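Local coordinates for protein beta-catenin homolog sys-1 (Caenorhabditis elegans, PDB 3C2H) that acts as a transcription coregulator in the Wnt signalling asymmetry pathway, activating or repressing target genes depending on Wnt signals and partners such as directly bound TCF factor POP-1, at residues N351-K356 with L402-N407; T374-Y379 with K441-C446. All coordinates share one frame; numbering follows the deposited sequence.

Contact 1 of 2, residues N351-K356 with L402-N407; sequences NVVAHK and LRTLNN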
loop_
_atom_site.group_PDB
_atom_site.type_symbol
_atom_site.label_atom_id
_atom_site.label_comp_id
_atom_site.label_asym_id
_atom_site.label_seq_id
_atom_site.Cartn_x
_atom_site.Cartn_y
_atom_site.Cartn_z
ATOM N N ASN A 351 2.216 -11.168 -7.810
ATOM C CA ASN A 351 0.757 -11.105 -7.932
ATOM C C ASN A 351 0.254 -11.179 -9.375
ATOM O O ASN A 351 -0.759 -11.830 -9.655
ATOM C CB ASN A 351 0.204 -9.862 -7.251
ATOM C CG ASN A 351 0.375 -9.901 -5.760
ATOM O OD1 ASN A 351 0.311 -10.965 -5.144
ATOM N ND2 ASN A 351 0.611 -8.736 -5.162
ATOM N N VAL A 352 0.952 -10.518 -10.292
ATOM C CA VAL A 352 0.489 -10.479 -11.673
ATOM C C VAL A 352 0.601 -11.839 -12.393
ATOM O O VAL A 352 -0.275 -12.192 -13.187
ATOM C CB VAL A 352 1.138 -9.315 -12.489
ATOM C CG1 VAL A 352 2.494 -9.693 -13.038
ATOM C CG2 VAL A 352 0.236 -8.917 -13.613
ATOM N N VAL A 353 1.659 -12.596 -12.104
ATOM C CA VAL A 353 1.871 -13.881 -12.772
ATOM C C VAL A 353 1.007 -14.974 -12.147
ATOM O O VAL A 353 0.771 -16.005 -12.758
ATOM C CB VAL A 353 3.368 -14.322 -12.779
ATOM C CG1 VAL A 353 4.225 -13.298 -13.489
ATOM C CG2 VAL A 353 3.888 -14.569 -11.367
ATOM N N ALA A 354 0.543 -14.745 -10.922
ATOM C CA ALA A 354 -0.223 -15.748 -10.199
ATOM C C ALA A 354 -1.482 -16.117 -10.973
ATOM O O ALA A 354 -2.271 -15.241 -11.335
ATOM C CB ALA A 354 -0.568 -15.257 -8.803
ATOM N N HIS A 355 -1.636 -17.418 -11.241
ATOM C CA HIS A 355 -2.842 -17.987 -11.861
ATOM C C HIS A 355 -3.064 -17.575 -13.306
ATOM O O HIS A 355 -4.148 -17.764 -13.839
ATOM C CB HIS A 355 -4.097 -17.649 -11.051
ATOM C CG HIS A 355 -3.950 -17.886 -9.585
ATOM N ND1 HIS A 355 -4.062 -16.871 -8.654
ATOM C CD2 HIS A 355 -3.690 -19.016 -8.885
ATOM C CE1 HIS A 355 -3.888 -17.370 -7.442
ATOM N NE2 HIS A 355 -3.657 -18.668 -7.554
ATOM N N LYS A 356 -2.046 -17.006 -13.939
ATOM C CA LYS A 356 -2.194 -16.488 -15.287
ATOM C C LYS A 356 -1.073 -17.000 -16.186
ATOM O O LYS A 356 0.060 -16.492 -16.167
ATOM C CB LYS A 356 -2.254 -14.959 -15.260
ATOM C CG LYS A 356 -3.434 -14.390 -14.460
ATOM C CD LYS A 356 -3.360 -12.877 -14.342
ATOM C CE LYS A 356 -3.867 -12.437 -12.984
ATOM N NZ LYS A 356 -2.764 -12.418 -11.985
ATOM N N LEU A 402 10.908 -15.340 -4.673
ATOM C CA LEU A 402 10.727 -16.769 -4.548
ATOM C C LEU A 402 9.277 -17.138 -4.792
ATOM O O LEU A 402 8.990 -18.194 -5.343
ATOM C CB LEU A 402 11.204 -17.253 -3.177
ATOM C CG LEU A 402 12.719 -17.145 -2.969
ATOM C CD1 LEU A 402 13.129 -17.489 -1.553
ATOM C CD2 LEU A 402 13.483 -18.017 -3.975
ATOM N N ARG A 403 8.357 -16.259 -4.402
ATOM C CA ARG A 403 6.943 -16.459 -4.723
ATOM C C ARG A 403 6.701 -16.359 -6.238
ATOM O O ARG A 403 5.829 -17.032 -6.781
ATOM C CB ARG A 403 6.052 -15.487 -3.939
ATOM C CG ARG A 403 5.507 -16.093 -2.652
ATOM C CD ARG A 403 4.854 -15.087 -1.711
ATOM N NE ARG A 403 3.948 -14.185 -2.413
ATOM C CZ ARG A 403 4.049 -12.858 -2.397
ATOM N NH1 ARG A 403 5.004 -12.264 -1.686
ATOM N NH2 ARG A 403 3.183 -12.124 -3.082
ATOM N N THR A 404 7.488 -15.533 -6.920
ATOM C CA THR A 404 7.364 -15.427 -8.351
ATOM C C THR A 404 7.849 -16.715 -8.998
ATOM O O THR A 404 7.158 -17.291 -9.846
ATOM C CB THR A 404 8.151 -14.225 -8.886
ATOM O OG1 THR A 404 7.648 -13.038 -8.264
ATOM C CG2 THR A 404 8.013 -14.103 -10.416
ATOM N N LEU A 405 9.039 -17.155 -8.589
ATOM C CA LEU A 405 9.638 -18.392 -9.085
ATOM C C LEU A 405 8.694 -19.582 -8.884
ATOM O O LEU A 405 8.413 -20.311 -9.823
ATOM C CB LEU A 405 10.982 -18.634 -8.404
ATOM C CG LEU A 405 11.717 -19.940 -8.717
ATOM C CD1 LEU A 405 12.353 -19.903 -10.093
ATOM C CD2 LEU A 405 12.776 -20.196 -7.662
ATOM N N ASN A 406 8.176 -19.749 -7.673
ATOM C CA ASN A 406 7.253 -20.840 -7.388
ATOM C C ASN A 406 6.055 -20.889 -8.345
ATOM O O ASN A 406 5.613 -21.978 -8.733
ATOM C CB ASN A 406 6.780 -20.780 -5.934
ATOM C CG ASN A 406 7.914 -20.971 -4.947
ATOM O OD1 ASN A 406 9.047 -21.294 -5.326
ATOM N ND2 ASN A 406 7.621 -20.758 -3.669
ATOM N N ASN A 407 5.538 -19.715 -8.718
ATOM C CA ASN A 407 4.488 -19.623 -9.736
ATOM C C ASN A 407 4.921 -20.186 -11.101
ATOM O O ASN A 407 4.123 -20.817 -11.787
ATOM C CB ASN A 407 3.962 -18.192 -9.864
ATOM C CG ASN A 407 3.067 -17.785 -8.694
ATOM O OD1 ASN A 407 2.275 -18.583 -8.195
ATOM N ND2 ASN A 407 3.189 -16.532 -8.260
#
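The guanidinium of R403 meets the amide of N351 edge-on: OD1 of N351 lies in the guanidinium plane, 3.7 Å from NH2, with the two planes 46° apart. That is too long for a hydrogen bond, so the approach is a loose polar one; the firmer bond of N351 runs from its ND2 to OG of S312, and NH1 of R403 is held weakly by OD1 of N400. Arginine suits this partly exposed position because its chain, bent at chi3 (46°), brings the edge of the guanidinium to the amide oxygen of N351.

The second flat group, the N407 amide, packs against V353 and A354. Its ND2 sits 3.7 Å from CG2 of V353 and 4.0 Å from CA of A354, while CB of N407 also touches the valine branch. That CG2 lies between the backbone N and the carbonyl carbon (chi1 -60° for CG1), which turns it to the asparagine and brings it 4.3 Å from CG2 of T404. The small A354 lets the backbones close to 6.1 Å between its CA and that of N407.

Here the chain leaves helix 339-353 through a type II turn from V353 to K356; NZ of K356 ties it down by bonding O of V352 and O of A354. Helices packed together and joined by tight turns are consistent with an armadillo-type superhelix. Helix 357-365 covers V353 and N407 through K360, and helix 457-472 packs on L402 and N406.

Contact 2 of 2, residues T374-Y379 with K441-C446; sequences TIISKY and KKLMSC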
loop_
_atom_site.group_PDB
_atom_site.type_symbol
_atom_site.label_atom_id
_atom_site.label_comp_id
_atom_site.label_asym_id
_atom_site.label_seq_id
_atom_site.Cartn_x
_atom_site.Cartn_y
_atom_site.Cartn_z
ATOM N N THR A 374 19.095 -12.697 -9.980
ATOM C CA THR A 374 19.923 -11.511 -9.761
ATOM C C THR A 374 19.508 -10.742 -8.500
ATOM O O THR A 374 20.352 -10.423 -7.670
ATOM C CB THR A 374 19.947 -10.584 -11.002
ATOM O OG1 THR A 374 20.562 -11.275 -12.089
ATOM C CG2 THR A 374 20.748 -9.316 -10.725
ATOM N N ILE A 375 18.216 -10.476 -8.348
ATOM C CA ILE A 375 17.746 -9.708 -7.205
ATOM C C ILE A 375 18.060 -10.416 -5.900
ATOM O O ILE A 375 18.500 -9.780 -4.946
ATOM C CB ILE A 375 16.249 -9.396 -7.292
ATOM C CG1 ILE A 375 15.985 -8.414 -8.420
ATOM C CG2 ILE A 375 15.735 -8.810 -5.982
ATOM C CD1 ILE A 375 14.633 -8.620 -9.024
ATOM N N ILE A 376 17.836 -11.725 -5.852
ATOM C CA ILE A 376 18.185 -12.499 -4.670
ATOM C C ILE A 376 19.707 -12.463 -4.429
ATOM O O ILE A 376 20.144 -12.214 -3.310
ATOM C CB ILE A 376 17.651 -13.947 -4.757
ATOM C CG1 ILE A 376 16.129 -13.939 -4.898
ATOM C CG2 ILE A 376 18.035 -14.735 -3.516
ATOM C CD1 ILE A 376 15.543 -15.252 -5.295
ATOM N N SER A 377 20.500 -12.678 -5.479
ATOM C CA SER A 377 21.967 -12.692 -5.372
ATOM C C SER A 377 22.623 -11.380 -4.924
ATOM O O SER A 377 23.758 -11.395 -4.438
ATOM C CB SER A 377 22.606 -13.095 -6.703
ATOM O OG SER A 377 22.589 -14.495 -6.884
ATOM N N LYS A 378 21.935 -10.253 -5.106
ATOM C CA LYS A 378 22.586 -8.953 -4.913
ATOM C C LYS A 378 22.646 -8.528 -3.451
ATOM O O LYS A 378 23.482 -7.711 -3.078
ATOM C CB LYS A 378 21.964 -7.862 -5.805
ATOM C CG LYS A 378 20.809 -7.078 -5.198
ATOM C CD LYS A 378 20.153 -6.180 -6.246
ATOM C CE LYS A 378 19.401 -5.023 -5.590
ATOM N NZ LYS A 378 18.256 -4.553 -6.436
ATOM N N TYR A 379 21.779 -9.106 -2.631
ATOM C CA TYR A 379 21.693 -8.747 -1.222
ATOM C C TYR A 379 22.600 -9.589 -0.328
ATOM O O TYR A 379 22.878 -10.756 -0.623
ATOM C CB TYR A 379 20.237 -8.809 -0.739
ATOM C CG TYR A 379 19.354 -7.790 -1.424
ATOM C CD1 TYR A 379 19.558 -6.423 -1.224
ATOM C CD2 TYR A 379 18.335 -8.186 -2.292
ATOM C CE1 TYR A 379 18.765 -5.479 -1.856
ATOM C CE2 TYR A 379 17.539 -7.245 -2.931
ATOM C CZ TYR A 379 17.762 -5.896 -2.702
ATOM O OH TYR A 379 16.990 -4.952 -3.319
ATOM N N LYS A 441 23.459 -21.605 -0.706
ATOM C CA LYS A 441 24.035 -21.019 0.509
ATOM C C LYS A 441 23.257 -19.801 1.053
ATOM O O LYS A 441 23.023 -19.711 2.256
ATOM C CB LYS A 441 25.495 -20.665 0.283
ATOM C CG LYS A 441 26.443 -21.832 0.473
ATOM C CD LYS A 441 27.851 -21.438 0.146
ATOM C CE LYS A 441 28.755 -22.625 0.334
ATOM N NZ LYS A 441 30.213 -22.269 0.141
ATOM N N LYS A 442 22.846 -18.885 0.167
ATOM C CA LYS A 442 22.048 -17.723 0.576
ATOM C C LYS A 442 20.693 -18.109 1.143
ATOM O O LYS A 442 20.273 -17.585 2.179
ATOM C CB LYS A 442 21.856 -16.730 -0.568
ATOM C CG LYS A 442 22.901 -15.654 -0.594
ATOM C CD LYS A 442 23.023 -15.028 -1.992
ATOM C CE LYS A 442 24.407 -14.387 -2.228
ATOM N NZ LYS A 442 24.781 -13.432 -1.129
ATOM N N LEU A 443 20.012 -19.023 0.462
ATOM C CA LEU A 443 18.684 -19.452 0.890
ATOM C C LEU A 443 18.736 -20.269 2.172
ATOM O O LEU A 443 17.828 -20.210 2.995
ATOM C CB LEU A 443 17.981 -20.224 -0.224
ATOM C CG LEU A 443 17.645 -19.417 -1.488
ATOM C CD1 LEU A 443 16.831 -20.274 -2.437
ATOM C CD2 LEU A 443 16.902 -18.112 -1.194
ATOM N N MET A 444 19.824 -21.010 2.332
ATOM C CA MET A 444 20.057 -21.837 3.491
ATOM C C MET A 444 20.244 -20.932 4.700
ATOM O O MET A 444 19.687 -21.181 5.767
ATOM C CB MET A 444 21.326 -22.663 3.261
ATOM C CG MET A 444 21.158 -24.146 3.442
ATOM S SD MET A 444 22.267 -25.066 2.360
ATOM C CE MET A 444 23.844 -24.947 3.185
ATOM N N SER A 445 21.042 -19.885 4.519
ATOM C CA SER A 445 21.285 -18.894 5.560
ATOM C C SER A 445 19.986 -18.265 6.022
ATOM O O SER A 445 19.792 -18.081 7.218
ATOM C CB SER A 445 22.238 -17.808 5.065
ATOM O OG SER A 445 23.379 -18.402 4.465
ATOM N N CYS A 446 19.089 -17.966 5.081
ATOM C CA CYS A 446 17.797 -17.357 5.414
ATOM C C CYS A 446 16.937 -18.240 6.305
ATOM O O CYS A 446 16.202 -17.747 7.171
ATOM C CB CYS A 446 17.040 -16.985 4.150
ATOM S SG CYS A 446 17.744 -15.556 3.322
#
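Helix segments 374-378 and 441-446 cross at 65° with their axes 11.0 Å apart at closest approach, a wide spacing that long side chains must bridge. K442 does most of this. Its CB points to the other helix, and the chain runs extended until a bend at chi4 (-52°) turns the ammonium toward the end of helix 368-378. NZ then gives a weak hydrogen bond of 3.3 Å to O of Y379, and CE lies 3.8 Å from O of S377. Lysine fits because its methylenes can span the gap while its positive end reaches carbonyl oxygens at a helix C-terminus, where the helix dipole would probably favour a cation.

Beside this polar bridge the contact is apolar: CG2 of I376 meets CD2 of L443 at 4.3 Å, a loose touch completed by L402 and F434 around I376. Branched aliphatic residues suit this buried place, where packing does the work. Y379 gives its backbone oxygen to K442, while CG of K378 lies over the centre of one face of its ring, 3.8 Å above the plane, and its OH bonds D339.

Such oblique packing of helices is consistent with an armadillo-type solenoid. Helix 388-409 packs against I376 through L402, F468 of helix 457-472 lies on L443, and helix 339-353 meets the side chain of Y379 through I342.

Overall arrangement
The centres of contacts 1 and 2 lie 19 Å apart, on the same side of the centre of this elongated, all-helical chain. Along the sequence their segments alternate: 351-356, 374-379, 402-407, then 441-446, so each contact spans a segment of the other. Helices 368-378 and 388-409 are consecutive, and segment 402-407 of contact 1 reaches contact 2 through one leucine, L402, its CD2 3.7 Å from CD1 of I376 and its CD1 3.8 Å from CD2 of L443. Such interleaved packing is consistent with the armadillo-type superhelix of beta-catenin relatives, in which successive helices stack side by side into a long curved solenoid.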